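Local coordinates for L544 (Acanthamoeba polyphaga mimivirus, PDB 4AMQ), which probably transfers nucleotides as a metal-dependent nucleotidyltransferase of the virion, and may act in transcription-coupled DNA repair, at residues F246-L251 and Y267-K272; K263-I268 and T365-I370; G274-L279 and T350-S355. One frame throughout, in Å; residues are numbered along the deposited sequence.

Contact 1: residues F246-L251 and Y267-K272; sequences FMLFPL and YIIETK
Leu248 and Phe249 meet Ile268 and Ile269 where helix 248-254 packs on helix 259-272, two consecutive helices paired as an alpha-helical hairpin in the helical domain of this nucleotidyltransferase. Just before the contact, Phe246 packs on Asn353 and Leu280, and its carbonyl accepts a bond from the backbone N of Phe249.

Leu248 begins the contact proper. It is the residue with the nearest backbone across the gap, its CA lying 7.5 Å from the CA of Ile269. Its CG stands anti to the carbonyl carbon (chi1 -68°), and the side chain meets both isoleucines: CB packs on CD1 of Ile269, while CD1 reaches CG2 of Ile268 at 4.0 Å, the two side chains crossing at about a right angle. Leucine suits the place because its CD1 branch can extend to Ile268 while CB stays against Ile269.

Phe249 follows, its ring arriving beside Ile269. Phenylalanine fits this position because a flat ring can take Ile269 CD1 over one face and CG2 at its far end. Lys277, from the next helix, also touches this ring, and a bound manganese ion lies about 10 Å from the side chain.

Opposite, a pi-turn widens the helix, and the carbonyl O of Tyr267 accepts from both Thr271 N and Lys272 N. Beta-branched Ile269 divides its labour: CG1 and CD1 lie against Leu248 CB, CD1 also standing over the phenylalanine face, while CG2, anti to the backbone N, is directed at the far end of that ring, 3.8 Å from Phe249 CE1 and 3.6 Å from Phe249 CZ.

Contact 2: residues K263-I268 and T365-I370; sequences KQLEYI and TRYINI
Tyr367 reaches across to helix 259-272 and gathers Gln264, Leu265 and Ile268 round its ring. The polar tie is one hydrogen bond, in which Tyr367 OH donates to Gln264 OE1 at 2.7 Å. The hydroxyl meets the carbonyl at a C=O...O angle of 120° but stands above the amide plane, 41° out of it, while OE1 itself lies near the plane of the ring, at its edge. Gln264 is extended beyond CG, and its amide plane is turned 68° from the ring.

A long aromatic residue with a polar end fits here, because the span is wide: the CA atoms of Leu265 and Tyr367 are 8.8 Å apart. The contact fastens the C-terminal end of the long helix 334-368 to helix 259-272 within the helical domain, and Leu251 of helix 248-254 also touches both Leu265 and Tyr367.

The apolar contacts lie about the same ring. Leu265 CD2 makes a CH-pi contact over one face, 4.1 Å from the centroid of the Tyr367 ring, and Arg366 CG covers part of the opposite face. Ile268 adds its CD1, which approaches obliquely to 3.8 Å from Tyr367 CE2.

Contact 3: residues G274-L279 and T350-S355; sequences GLYKQL and TNINKS
Segments 274-279 and 350-355 run roughly antiparallel where Tyr276 faces Ile352: their short axes make an angle of 153° and come within 10.0 Å of each other. The backbones are nearest at that pair, with Tyr276 CA and Ile352 CA 6.6 Å apart, and both segments lie in the helical domain.

Ile352 is the central side chain, its two branches parting to meet successive turns of the other helix. With CG2 anti to the backbone N, that methyl settles 3.7 Å from the backbone O of Tyr276 and also meets the edge of the tyrosine ring, near its plane, where CD2 is the nearest ring atom. CD1 takes the other direction and rests against Leu279 CB at 4.0 Å. Beta-branched isoleucine is well matched to this task, since both arms start close to the backbone. Leu279 continues the apolar surface toward Ile307 and Ile311 of helix 297-311, which Ile352 also joins through Ile311.

Ser355, one turn beyond Ile352, is small enough to let the tyrosine ring come near: its OG is 3.9 Å from Tyr276 CE2, an oblique approach and not a polar bond. The polar ends instead share an outside partner, for Tyr276 OH bonds to the backbone N of Asn315 and Ser355 OG to its carbonyl O.

The two segments therefore meet through apolar and van der Waals contacts alone, while their buried hydroxyls are satisfied by Asn315 and, for the tyrosine, by Gln359 NE2 as well; Gln359, a turn further along helix 334-368, thus adds a polar bond between the helices.

Overall arrangement
From the N terminus, residues 246-251 come first, and contact 1 closes the short loop that returns at 267-272. Contact 2 opens at 263-268, overlapping the end of contact 1 at Tyr267 and Ile268, and closes far along the chain at 365-370. Contact 3, between 274-279 and 350-355, nests inside that large loop. Helix 259-272 serves contacts 1 and 2, and helix 334-368 serves contacts 2 and 3. Contacts 1 and 2 also touch through Leu248 and Leu265, whereas a salt bridge from Glu270 to Lys277 links contacts 1 and 3. Contact 1 ties helix 248-254 to 259-272, and contacts 2 and 3 tie 259-272 and 274-292 to helix 334-368.

Contact 1: residues F246-L251 and Y267-K272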
loop_
_atom_site.group_PDB
_atom_site.type_symbol
_atom_site.label_atom_id
_atom_site.label_comp_id
_atom_site.label_asym_id
_atom_site.label_seq_id
_atom_site.Cartn_x
_atom_site.Cartn_y
_atom_site.Cartn_z
ATOM N N PHE A 246 8.047 12.607 -5.623
ATOM C CA PHE A 246 8.160 11.940 -4.335
ATOM C C PHE A 246 9.239 12.566 -3.452
ATOM O O PHE A 246 9.236 12.390 -2.233
ATOM C CB PHE A 246 8.383 10.439 -4.529
ATOM C CG PHE A 246 7.206 9.736 -5.149
ATOM C CD1 PHE A 246 6.128 9.344 -4.369
ATOM C CD2 PHE A 246 7.164 9.488 -6.512
ATOM C CE1 PHE A 246 5.036 8.708 -4.934
ATOM C CE2 PHE A 246 6.074 8.854 -7.082
ATOM C CZ PHE A 246 5.010 8.461 -6.292
ATOM N N MET A 247 10.148 13.312 -4.069
ATOM C CA MET A 247 11.181 14.025 -3.329
ATOM C C MET A 247 10.618 15.281 -2.667
ATOM O O MET A 247 11.286 15.910 -1.849
ATOM C CB MET A 247 12.355 14.374 -4.245
ATOM C CG MET A 247 13.081 13.151 -4.791
ATOM S SD MET A 247 14.029 13.480 -6.291
ATOM C CE MET A 247 15.336 14.526 -5.650
ATOM N N LEU A 248 9.388 15.642 -3.023
ATOM C CA LEU A 248 8.697 16.743 -2.362
ATOM C C LEU A 248 8.248 16.338 -0.961
ATOM O O LEU A 248 8.087 17.186 -0.086
ATOM C CB LEU A 248 7.478 17.193 -3.174
ATOM C CG LEU A 248 7.706 17.872 -4.525
ATOM C CD1 LEU A 248 6.372 18.126 -5.208
ATOM C CD2 LEU A 248 8.482 19.172 -4.367
ATOM N N PHE A 249 8.038 15.037 -0.761
ATOM C CA PHE A 249 7.573 14.512 0.521
ATOM C C PHE A 249 8.582 14.738 1.654
ATOM O O PHE A 249 8.196 15.123 2.758
ATOM C CB PHE A 249 7.213 13.024 0.406
ATOM C CG PHE A 249 5.947 12.759 -0.367
ATOM C CD1 PHE A 249 5.858 13.075 -1.714
ATOM C CD2 PHE A 249 4.842 12.199 0.258
ATOM C CE1 PHE A 249 4.689 12.831 -2.423
ATOM C CE2 PHE A 249 3.675 11.955 -0.447
ATOM C CZ PHE A 249 3.599 12.270 -1.789
ATOM N N PRO A 250 9.875 14.488 1.395
ATOM C CA PRO A 250 10.866 14.866 2.413
ATOM C C PRO A 250 10.852 16.374 2.666
ATOM O O PRO A 250 10.990 16.807 3.811
ATOM C CB PRO A 250 12.197 14.449 1.780
ATOM C CG PRO A 250 11.833 13.345 0.841
ATOM C CD PRO A 250 10.478 13.712 0.297
ATOM N N LEU A 251 10.671 17.163 1.611
ATOM C CA LEU A 251 10.620 18.614 1.754
ATOM C C LEU A 251 9.435 19.045 2.611
ATOM O O LEU A 251 9.557 19.941 3.441
ATOM C CB LEU A 251 10.558 19.300 0.387
ATOM C CG LEU A 251 11.733 19.068 -0.564
ATOM C CD1 LEU A 251 11.581 19.928 -1.810
ATOM C CD2 LEU A 251 13.056 19.357 0.129
ATOM N N TYR A 267 -0.617 21.842 -1.073
ATOM C CA TYR A 267 -1.401 22.121 -2.265
ATOM C C TYR A 267 -0.813 21.420 -3.484
ATOM O O TYR A 267 -1.529 20.775 -4.248
ATOM C CB TYR A 267 -1.488 23.625 -2.522
ATOM C CG TYR A 267 -2.155 23.958 -3.836
ATOM C CD1 TYR A 267 -3.529 24.135 -3.916
ATOM C CD2 TYR A 267 -1.410 24.082 -5.000
ATOM C CE1 TYR A 267 -4.142 24.430 -5.118
ATOM C CE2 TYR A 267 -2.012 24.376 -6.204
ATOM C CZ TYR A 267 -3.377 24.549 -6.259
ATOM O OH TYR A 267 -3.975 24.843 -7.464
ATOM N N ILE A 268 0.497 21.551 -3.656
ATOM C CA ILE A 268 1.190 20.968 -4.799
ATOM C C ILE A 268 1.067 19.448 -4.826
ATOM O O ILE A 268 0.707 18.861 -5.849
ATOM C CB ILE A 268 2.679 21.353 -4.794
ATOM C CG1 ILE A 268 2.831 22.873 -4.885
ATOM C CG2 ILE A 268 3.413 20.671 -5.937
ATOM C CD1 ILE A 268 4.249 23.358 -4.700
ATOM N N ILE A 269 1.371 18.822 -3.695
ATOM C CA ILE A 269 1.358 17.370 -3.585
ATOM C C ILE A 269 -0.057 16.798 -3.668
ATOM O O ILE A 269 -0.306 15.848 -4.411
ATOM C CB ILE A 269 2.024 16.913 -2.267
ATOM C CG1 ILE A 269 3.495 17.346 -2.240
ATOM C CG2 ILE A 269 1.897 15.407 -2.091
ATOM C CD1 ILE A 269 4.198 17.084 -0.924
ATOM N N GLU A 270 -0.983 17.395 -2.922
ATOM C CA GLU A 270 -2.306 16.808 -2.724
ATOM C C GLU A 270 -3.405 17.326 -3.664
ATOM O O GLU A 270 -4.403 16.642 -3.890
ATOM C CB GLU A 270 -2.743 16.980 -1.266
ATOM C CG GLU A 270 -1.748 16.436 -0.248
ATOM C CD GLU A 270 -1.545 14.935 -0.368
ATOM O OE1 GLU A 270 -2.261 14.294 -1.167
ATOM O OE2 GLU A 270 -0.671 14.392 0.343
ATOM N N THR A 271 -3.237 18.527 -4.202
ATOM C CA THR A 271 -4.258 19.079 -5.091
ATOM C C THR A 271 -3.789 19.143 -6.541
ATOM O O THR A 271 -4.396 18.538 -7.425
ATOM C CB THR A 271 -4.750 20.469 -4.626
ATOM O OG1 THR A 271 -5.397 20.342 -3.355
ATOM C CG2 THR A 271 -5.744 21.048 -5.623
ATOM N N LYS A 272 -2.707 19.870 -6.784
ATOM C CA LYS A 272 -2.192 20.007 -8.138
ATOM C C LYS A 272 -1.835 18.656 -8.752
ATOM O O LYS A 272 -2.159 18.390 -9.910
ATOM C CB LYS A 272 -0.983 20.938 -8.164
ATOM C CG LYS A 272 -0.444 21.186 -9.557
ATOM C CD LYS A 272 0.640 22.247 -9.545
ATOM C CE LYS A 272 1.275 22.382 -10.916
ATOM N NZ LYS A 272 0.269 22.737 -11.956
#

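Contact 2: residues K263-I268 and T365-I370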
loop_
_atom_site.group_PDB
_atom_site.type_symbol
_atom_site.label_atom_id
_atom_site.label_comp_id
_atom_site.label_asym_id
_atom_site.label_seq_id
_atom_site.Cartn_x
_atom_site.Cartn_y
_atom_site.Cartn_z
ATOM N N LYS A 263 1.694 24.884 3.523
ATOM C CA LYS A 263 0.455 25.041 2.758
ATOM C C LYS A 263 0.707 24.890 1.263
ATOM O O LYS A 263 -0.062 24.238 0.553
ATOM C CB LYS A 263 -0.175 26.412 3.016
ATOM C CG LYS A 263 -1.147 26.469 4.193
ATOM C CD LYS A 263 -0.421 26.339 5.521
ATOM C CE LYS A 263 -1.357 26.519 6.706
ATOM N NZ LYS A 263 -0.637 26.244 7.982
ATOM N N GLN A 264 1.782 25.508 0.785
ATOM C CA GLN A 264 2.108 25.456 -0.629
ATOM C C GLN A 264 2.469 24.037 -1.050
ATOM O O GLN A 264 2.020 23.558 -2.088
ATOM C CB GLN A 264 3.244 26.426 -0.951
ATOM C CG GLN A 264 2.880 27.881 -0.682
ATOM C CD GLN A 264 4.054 28.832 -0.857
ATOM O OE1 GLN A 264 5.209 28.410 -0.939
ATOM N NE2 GLN A 264 3.757 30.124 -0.914
ATOM N N LEU A 265 3.274 23.365 -0.236
ATOM C CA LEU A 265 3.674 21.996 -0.537
ATOM C C LEU A 265 2.484 21.044 -0.478
ATOM O O LEU A 265 2.367 20.139 -1.304
ATOM C CB LEU A 265 4.798 21.535 0.397
ATOM C CG LEU A 265 6.197 21.990 -0.024
ATOM C CD1 LEU A 265 7.240 21.584 1.003
ATOM C CD2 LEU A 265 6.541 21.426 -1.394
ATOM N N GLU A 266 1.601 21.255 0.494
ATOM C CA GLU A 266 0.405 20.433 0.618
ATOM C C GLU A 266 -0.476 20.603 -0.617
ATOM O O GLU A 266 -1.014 19.631 -1.148
ATOM C CB GLU A 266 -0.378 20.804 1.876
ATOM C CG GLU A 266 -1.577 19.904 2.160
ATOM C CD GLU A 266 -1.181 18.547 2.728
ATOM O OE1 GLU A 266 0.023 18.216 2.721
ATOM O OE2 GLU A 266 -2.080 17.808 3.186
ATOM N N TYR A 267 -0.617 21.842 -1.073
ATOM C CA TYR A 267 -1.401 22.121 -2.265
ATOM C C TYR A 267 -0.813 21.420 -3.484
ATOM O O TYR A 267 -1.529 20.775 -4.248
ATOM C CB TYR A 267 -1.488 23.625 -2.522
ATOM C CG TYR A 267 -2.155 23.958 -3.836
ATOM C CD1 TYR A 267 -3.529 24.135 -3.916
ATOM C CD2 TYR A 267 -1.410 24.082 -5.000
ATOM C CE1 TYR A 267 -4.142 24.430 -5.118
ATOM C CE2 TYR A 267 -2.012 24.376 -6.204
ATOM C CZ TYR A 267 -3.377 24.549 -6.259
ATOM O OH TYR A 267 -3.975 24.843 -7.464
ATOM N N ILE A 268 0.497 21.551 -3.656
ATOM C CA ILE A 268 1.190 20.968 -4.799
ATOM C C ILE A 268 1.067 19.448 -4.826
ATOM O O ILE A 268 0.707 18.861 -5.849
ATOM C CB ILE A 268 2.679 21.353 -4.794
ATOM C CG1 ILE A 268 2.831 22.873 -4.885
ATOM C CG2 ILE A 268 3.413 20.671 -5.937
ATOM C CD1 ILE A 268 4.249 23.358 -4.700
ATOM N N THR A 365 13.214 21.916 -7.102
ATOM C CA THR A 365 14.352 22.829 -7.168
ATOM C C THR A 365 14.068 24.136 -6.434
ATOM O O THR A 365 14.949 24.695 -5.783
ATOM C CB THR A 365 14.761 23.129 -8.626
ATOM O OG1 THR A 365 13.656 23.709 -9.329
ATOM C CG2 THR A 365 15.195 21.850 -9.334
ATOM N N ARG A 366 12.832 24.613 -6.536
ATOM C CA ARG A 366 12.422 25.843 -5.868
ATOM C C ARG A 366 12.530 25.749 -4.349
ATOM O O ARG A 366 13.098 26.629 -3.703
ATOM C CB ARG A 366 10.989 26.200 -6.250
ATOM C CG ARG A 366 10.381 27.290 -5.389
ATOM C CD ARG A 366 8.934 27.523 -5.763
ATOM N NE ARG A 366 8.789 27.805 -7.188
ATOM C CZ ARG A 366 7.622 27.899 -7.815
ATOM N NH1 ARG A 366 6.489 27.732 -7.142
ATOM N NH2 ARG A 366 7.585 28.160 -9.116
ATOM N N TYR A 367 11.976 24.683 -3.779
ATOM C CA TYR A 367 11.948 24.534 -2.329
ATOM C C TYR A 367 13.259 24.001 -1.753
ATOM O O TYR A 367 13.606 24.297 -0.608
ATOM C CB TYR A 367 10.748 23.688 -1.889
ATOM C CG TYR A 367 9.430 24.399 -2.097
ATOM C CD1 TYR A 367 8.961 25.316 -1.166
ATOM C CD2 TYR A 367 8.662 24.168 -3.231
ATOM C CE1 TYR A 367 7.762 25.976 -1.352
ATOM C CE2 TYR A 367 7.462 24.825 -3.428
ATOM C CZ TYR A 367 7.018 25.727 -2.487
ATOM O OH TYR A 367 5.825 26.384 -2.678
ATOM N N ILE A 368 13.993 23.227 -2.546
ATOM C CA ILE A 368 15.295 22.741 -2.108
ATOM C C ILE A 368 16.285 23.905 -2.016
ATOM O O ILE A 368 17.212 23.882 -1.207
ATOM C CB ILE A 368 15.846 21.640 -3.040
ATOM C CG1 ILE A 368 17.032 20.928 -2.385
ATOM C CG2 ILE A 368 16.241 22.218 -4.391
ATOM C CD1 ILE A 368 16.704 20.308 -1.046
ATOM N N ASN A 369 16.071 24.926 -2.842
ATOM C CA ASN A 369 16.912 26.119 -2.824
ATOM C C ASN A 369 16.575 27.036 -1.658
ATOM O O ASN A 369 17.291 27.999 -1.389
ATOM C CB ASN A 369 16.799 26.888 -4.140
ATOM C CG ASN A 369 17.568 26.229 -5.265
ATOM O OD1 ASN A 369 18.404 25.356 -5.032
ATOM N ND2 ASN A 369 17.298 26.654 -6.495
ATOM N N ILE A 370 15.474 26.739 -0.977
ATOM C CA ILE A 370 15.099 27.479 0.218
ATOM C C ILE A 370 15.881 26.948 1.415
ATOM O O ILE A 370 16.083 27.648 2.407
ATOM C CB ILE A 370 13.582 27.397 0.477
ATOM C CG1 ILE A 370 12.822 28.101 -0.649
ATOM C CG2 ILE A 370 13.227 28.020 1.814
ATOM C CD1 ILE A 370 11.336 28.222 -0.406
#

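Contact 3: residues G274-L279 and T350-S355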
loop_
_atom_site.group_PDB
_atom_site.type_symbol
_atom_site.label_atom_id
_atom_site.label_comp_id
_atom_site.label_asym_id
_atom_site.label_seq_id
_atom_site.Cartn_x
_atom_site.Cartn_y
_atom_site.Cartn_z
ATOM N N GLY A 274 -2.496 15.685 -7.010
ATOM C CA GLY A 274 -3.239 14.701 -6.243
ATOM C C GLY A 274 -3.728 13.505 -7.042
ATOM O O GLY A 274 -3.667 12.375 -6.565
ATOM N N LEU A 275 -4.209 13.748 -8.258
ATOM C CA LEU A 275 -4.789 12.679 -9.074
ATOM C C LEU A 275 -3.722 11.726 -9.617
ATOM O O LEU A 275 -3.973 10.533 -9.786
ATOM C CB LEU A 275 -5.638 13.254 -10.215
ATOM C CG LEU A 275 -6.371 12.228 -11.090
ATOM C CD1 LEU A 275 -7.153 11.237 -10.237
ATOM C CD2 LEU A 275 -7.288 12.916 -12.100
ATOM N N TYR A 276 -2.535 12.255 -9.890
ATOM C CA TYR A 276 -1.409 11.421 -10.298
ATOM C C TYR A 276 -1.089 10.387 -9.223
ATOM O O TYR A 276 -0.847 9.221 -9.524
ATOM C CB TYR A 276 -0.167 12.272 -10.564
ATOM C CG TYR A 276 -0.281 13.212 -11.744
ATOM C CD1 TYR A 276 -0.949 14.420 -11.628
ATOM C CD2 TYR A 276 0.294 12.895 -12.968
ATOM C CE1 TYR A 276 -1.053 15.284 -12.697
ATOM C CE2 TYR A 276 0.196 13.758 -14.045
ATOM C CZ TYR A 276 -0.480 14.951 -13.901
ATOM O OH TYR A 276 -0.586 15.820 -14.963
ATOM N N LYS A 277 -1.077 10.825 -7.968
ATOM C CA LYS A 277 -0.763 9.934 -6.854
ATOM C C LYS A 277 -1.881 8.918 -6.628
ATOM O O LYS A 277 -1.619 7.750 -6.348
ATOM C CB LYS A 277 -0.484 10.738 -5.574
ATOM C CG LYS A 277 -0.430 9.906 -4.300
ATOM C CD LYS A 277 0.355 10.616 -3.196
ATOM C CE LYS A 277 -0.233 11.975 -2.841
ATOM N NZ LYS A 277 -1.545 11.861 -2.146
ATOM N N GLN A 278 -3.125 9.365 -6.764
ATOM C CA GLN A 278 -4.271 8.495 -6.524
ATOM C C GLN A 278 -4.330 7.375 -7.559
ATOM O O GLN A 278 -4.620 6.229 -7.226
ATOM C CB GLN A 278 -5.577 9.297 -6.521
ATOM C CG GLN A 278 -6.765 8.536 -5.940
ATOM C CD GLN A 278 -8.101 9.140 -6.335
ATOM O OE1 GLN A 278 -8.418 9.252 -7.521
ATOM N NE2 GLN A 278 -8.891 9.530 -5.343
ATOM N N LEU A 279 -4.045 7.712 -8.813
ATOM C CA LEU A 279 -4.023 6.724 -9.887
ATOM C C LEU A 279 -2.917 5.684 -9.710
ATOM O O LEU A 279 -3.091 4.527 -10.084
ATOM C CB LEU A 279 -3.911 7.403 -11.254
ATOM C CG LEU A 279 -5.223 7.954 -11.815
ATOM C CD1 LEU A 279 -4.977 8.722 -13.105
ATOM C CD2 LEU A 279 -6.226 6.824 -12.038
ATOM N N THR A 350 4.376 3.314 -15.008
ATOM C CA THR A 350 5.649 3.928 -15.359
ATOM C C THR A 350 5.440 5.295 -15.993
ATOM O O THR A 350 6.123 6.266 -15.659
ATOM C CB THR A 350 6.428 3.046 -16.346
ATOM O OG1 THR A 350 6.662 1.761 -15.758
ATOM C CG2 THR A 350 7.762 3.691 -16.706
ATOM N N ASN A 351 4.488 5.362 -16.915
ATOM C CA ASN A 351 4.209 6.599 -17.624
ATOM C C ASN A 351 3.743 7.704 -16.681
ATOM O O ASN A 351 4.175 8.850 -16.795
ATOM C CB ASN A 351 3.180 6.357 -18.730
ATOM C CG ASN A 351 3.135 7.485 -19.738
ATOM O OD1 ASN A 351 2.088 8.085 -19.968
ATOM N ND2 ASN A 351 4.280 7.788 -20.338
ATOM N N ILE A 352 2.865 7.354 -15.746
ATOM C CA ILE A 352 2.345 8.333 -14.797
ATOM C C ILE A 352 3.459 8.863 -13.901
ATOM O O ILE A 352 3.539 10.058 -13.640
ATOM C CB ILE A 352 1.216 7.751 -13.929
ATOM C CG1 ILE A 352 0.004 7.413 -14.802
ATOM C CG2 ILE A 352 0.817 8.738 -12.838
ATOM C CD1 ILE A 352 -1.096 6.697 -14.071
ATOM N N ASN A 353 4.320 7.965 -13.439
ATOM C CA ASN A 353 5.477 8.362 -12.655
ATOM C C ASN A 353 6.362 9.334 -13.414
ATOM O O ASN A 353 6.731 10.389 -12.900
ATOM C CB ASN A 353 6.292 7.140 -12.245
ATOM C CG ASN A 353 5.797 6.525 -10.958
ATOM O OD1 ASN A 353 6.060 7.045 -9.874
ATOM N ND2 ASN A 353 5.077 5.415 -11.068
ATOM N N LYS A 354 6.709 8.963 -14.640
ATOM C CA LYS A 354 7.548 9.804 -15.477
ATOM C C LYS A 354 6.950 11.200 -15.590
ATOM O O LYS A 354 7.644 12.199 -15.405
ATOM C CB LYS A 354 7.704 9.184 -16.867
ATOM C CG LYS A 354 8.583 9.986 -17.813
ATOM C CD LYS A 354 8.712 9.290 -19.158
ATOM C CE LYS A 354 9.256 7.882 -18.986
ATOM N NZ LYS A 354 10.544 7.878 -18.237
ATOM N N SER A 355 5.654 11.261 -15.883
ATOM C CA SER A 355 4.979 12.537 -16.088
ATOM C C SER A 355 4.957 13.416 -14.836
ATOM O O SER A 355 5.311 14.592 -14.895
ATOM C CB SER A 355 3.554 12.316 -16.601
ATOM O OG SER A 355 2.904 13.552 -16.845
#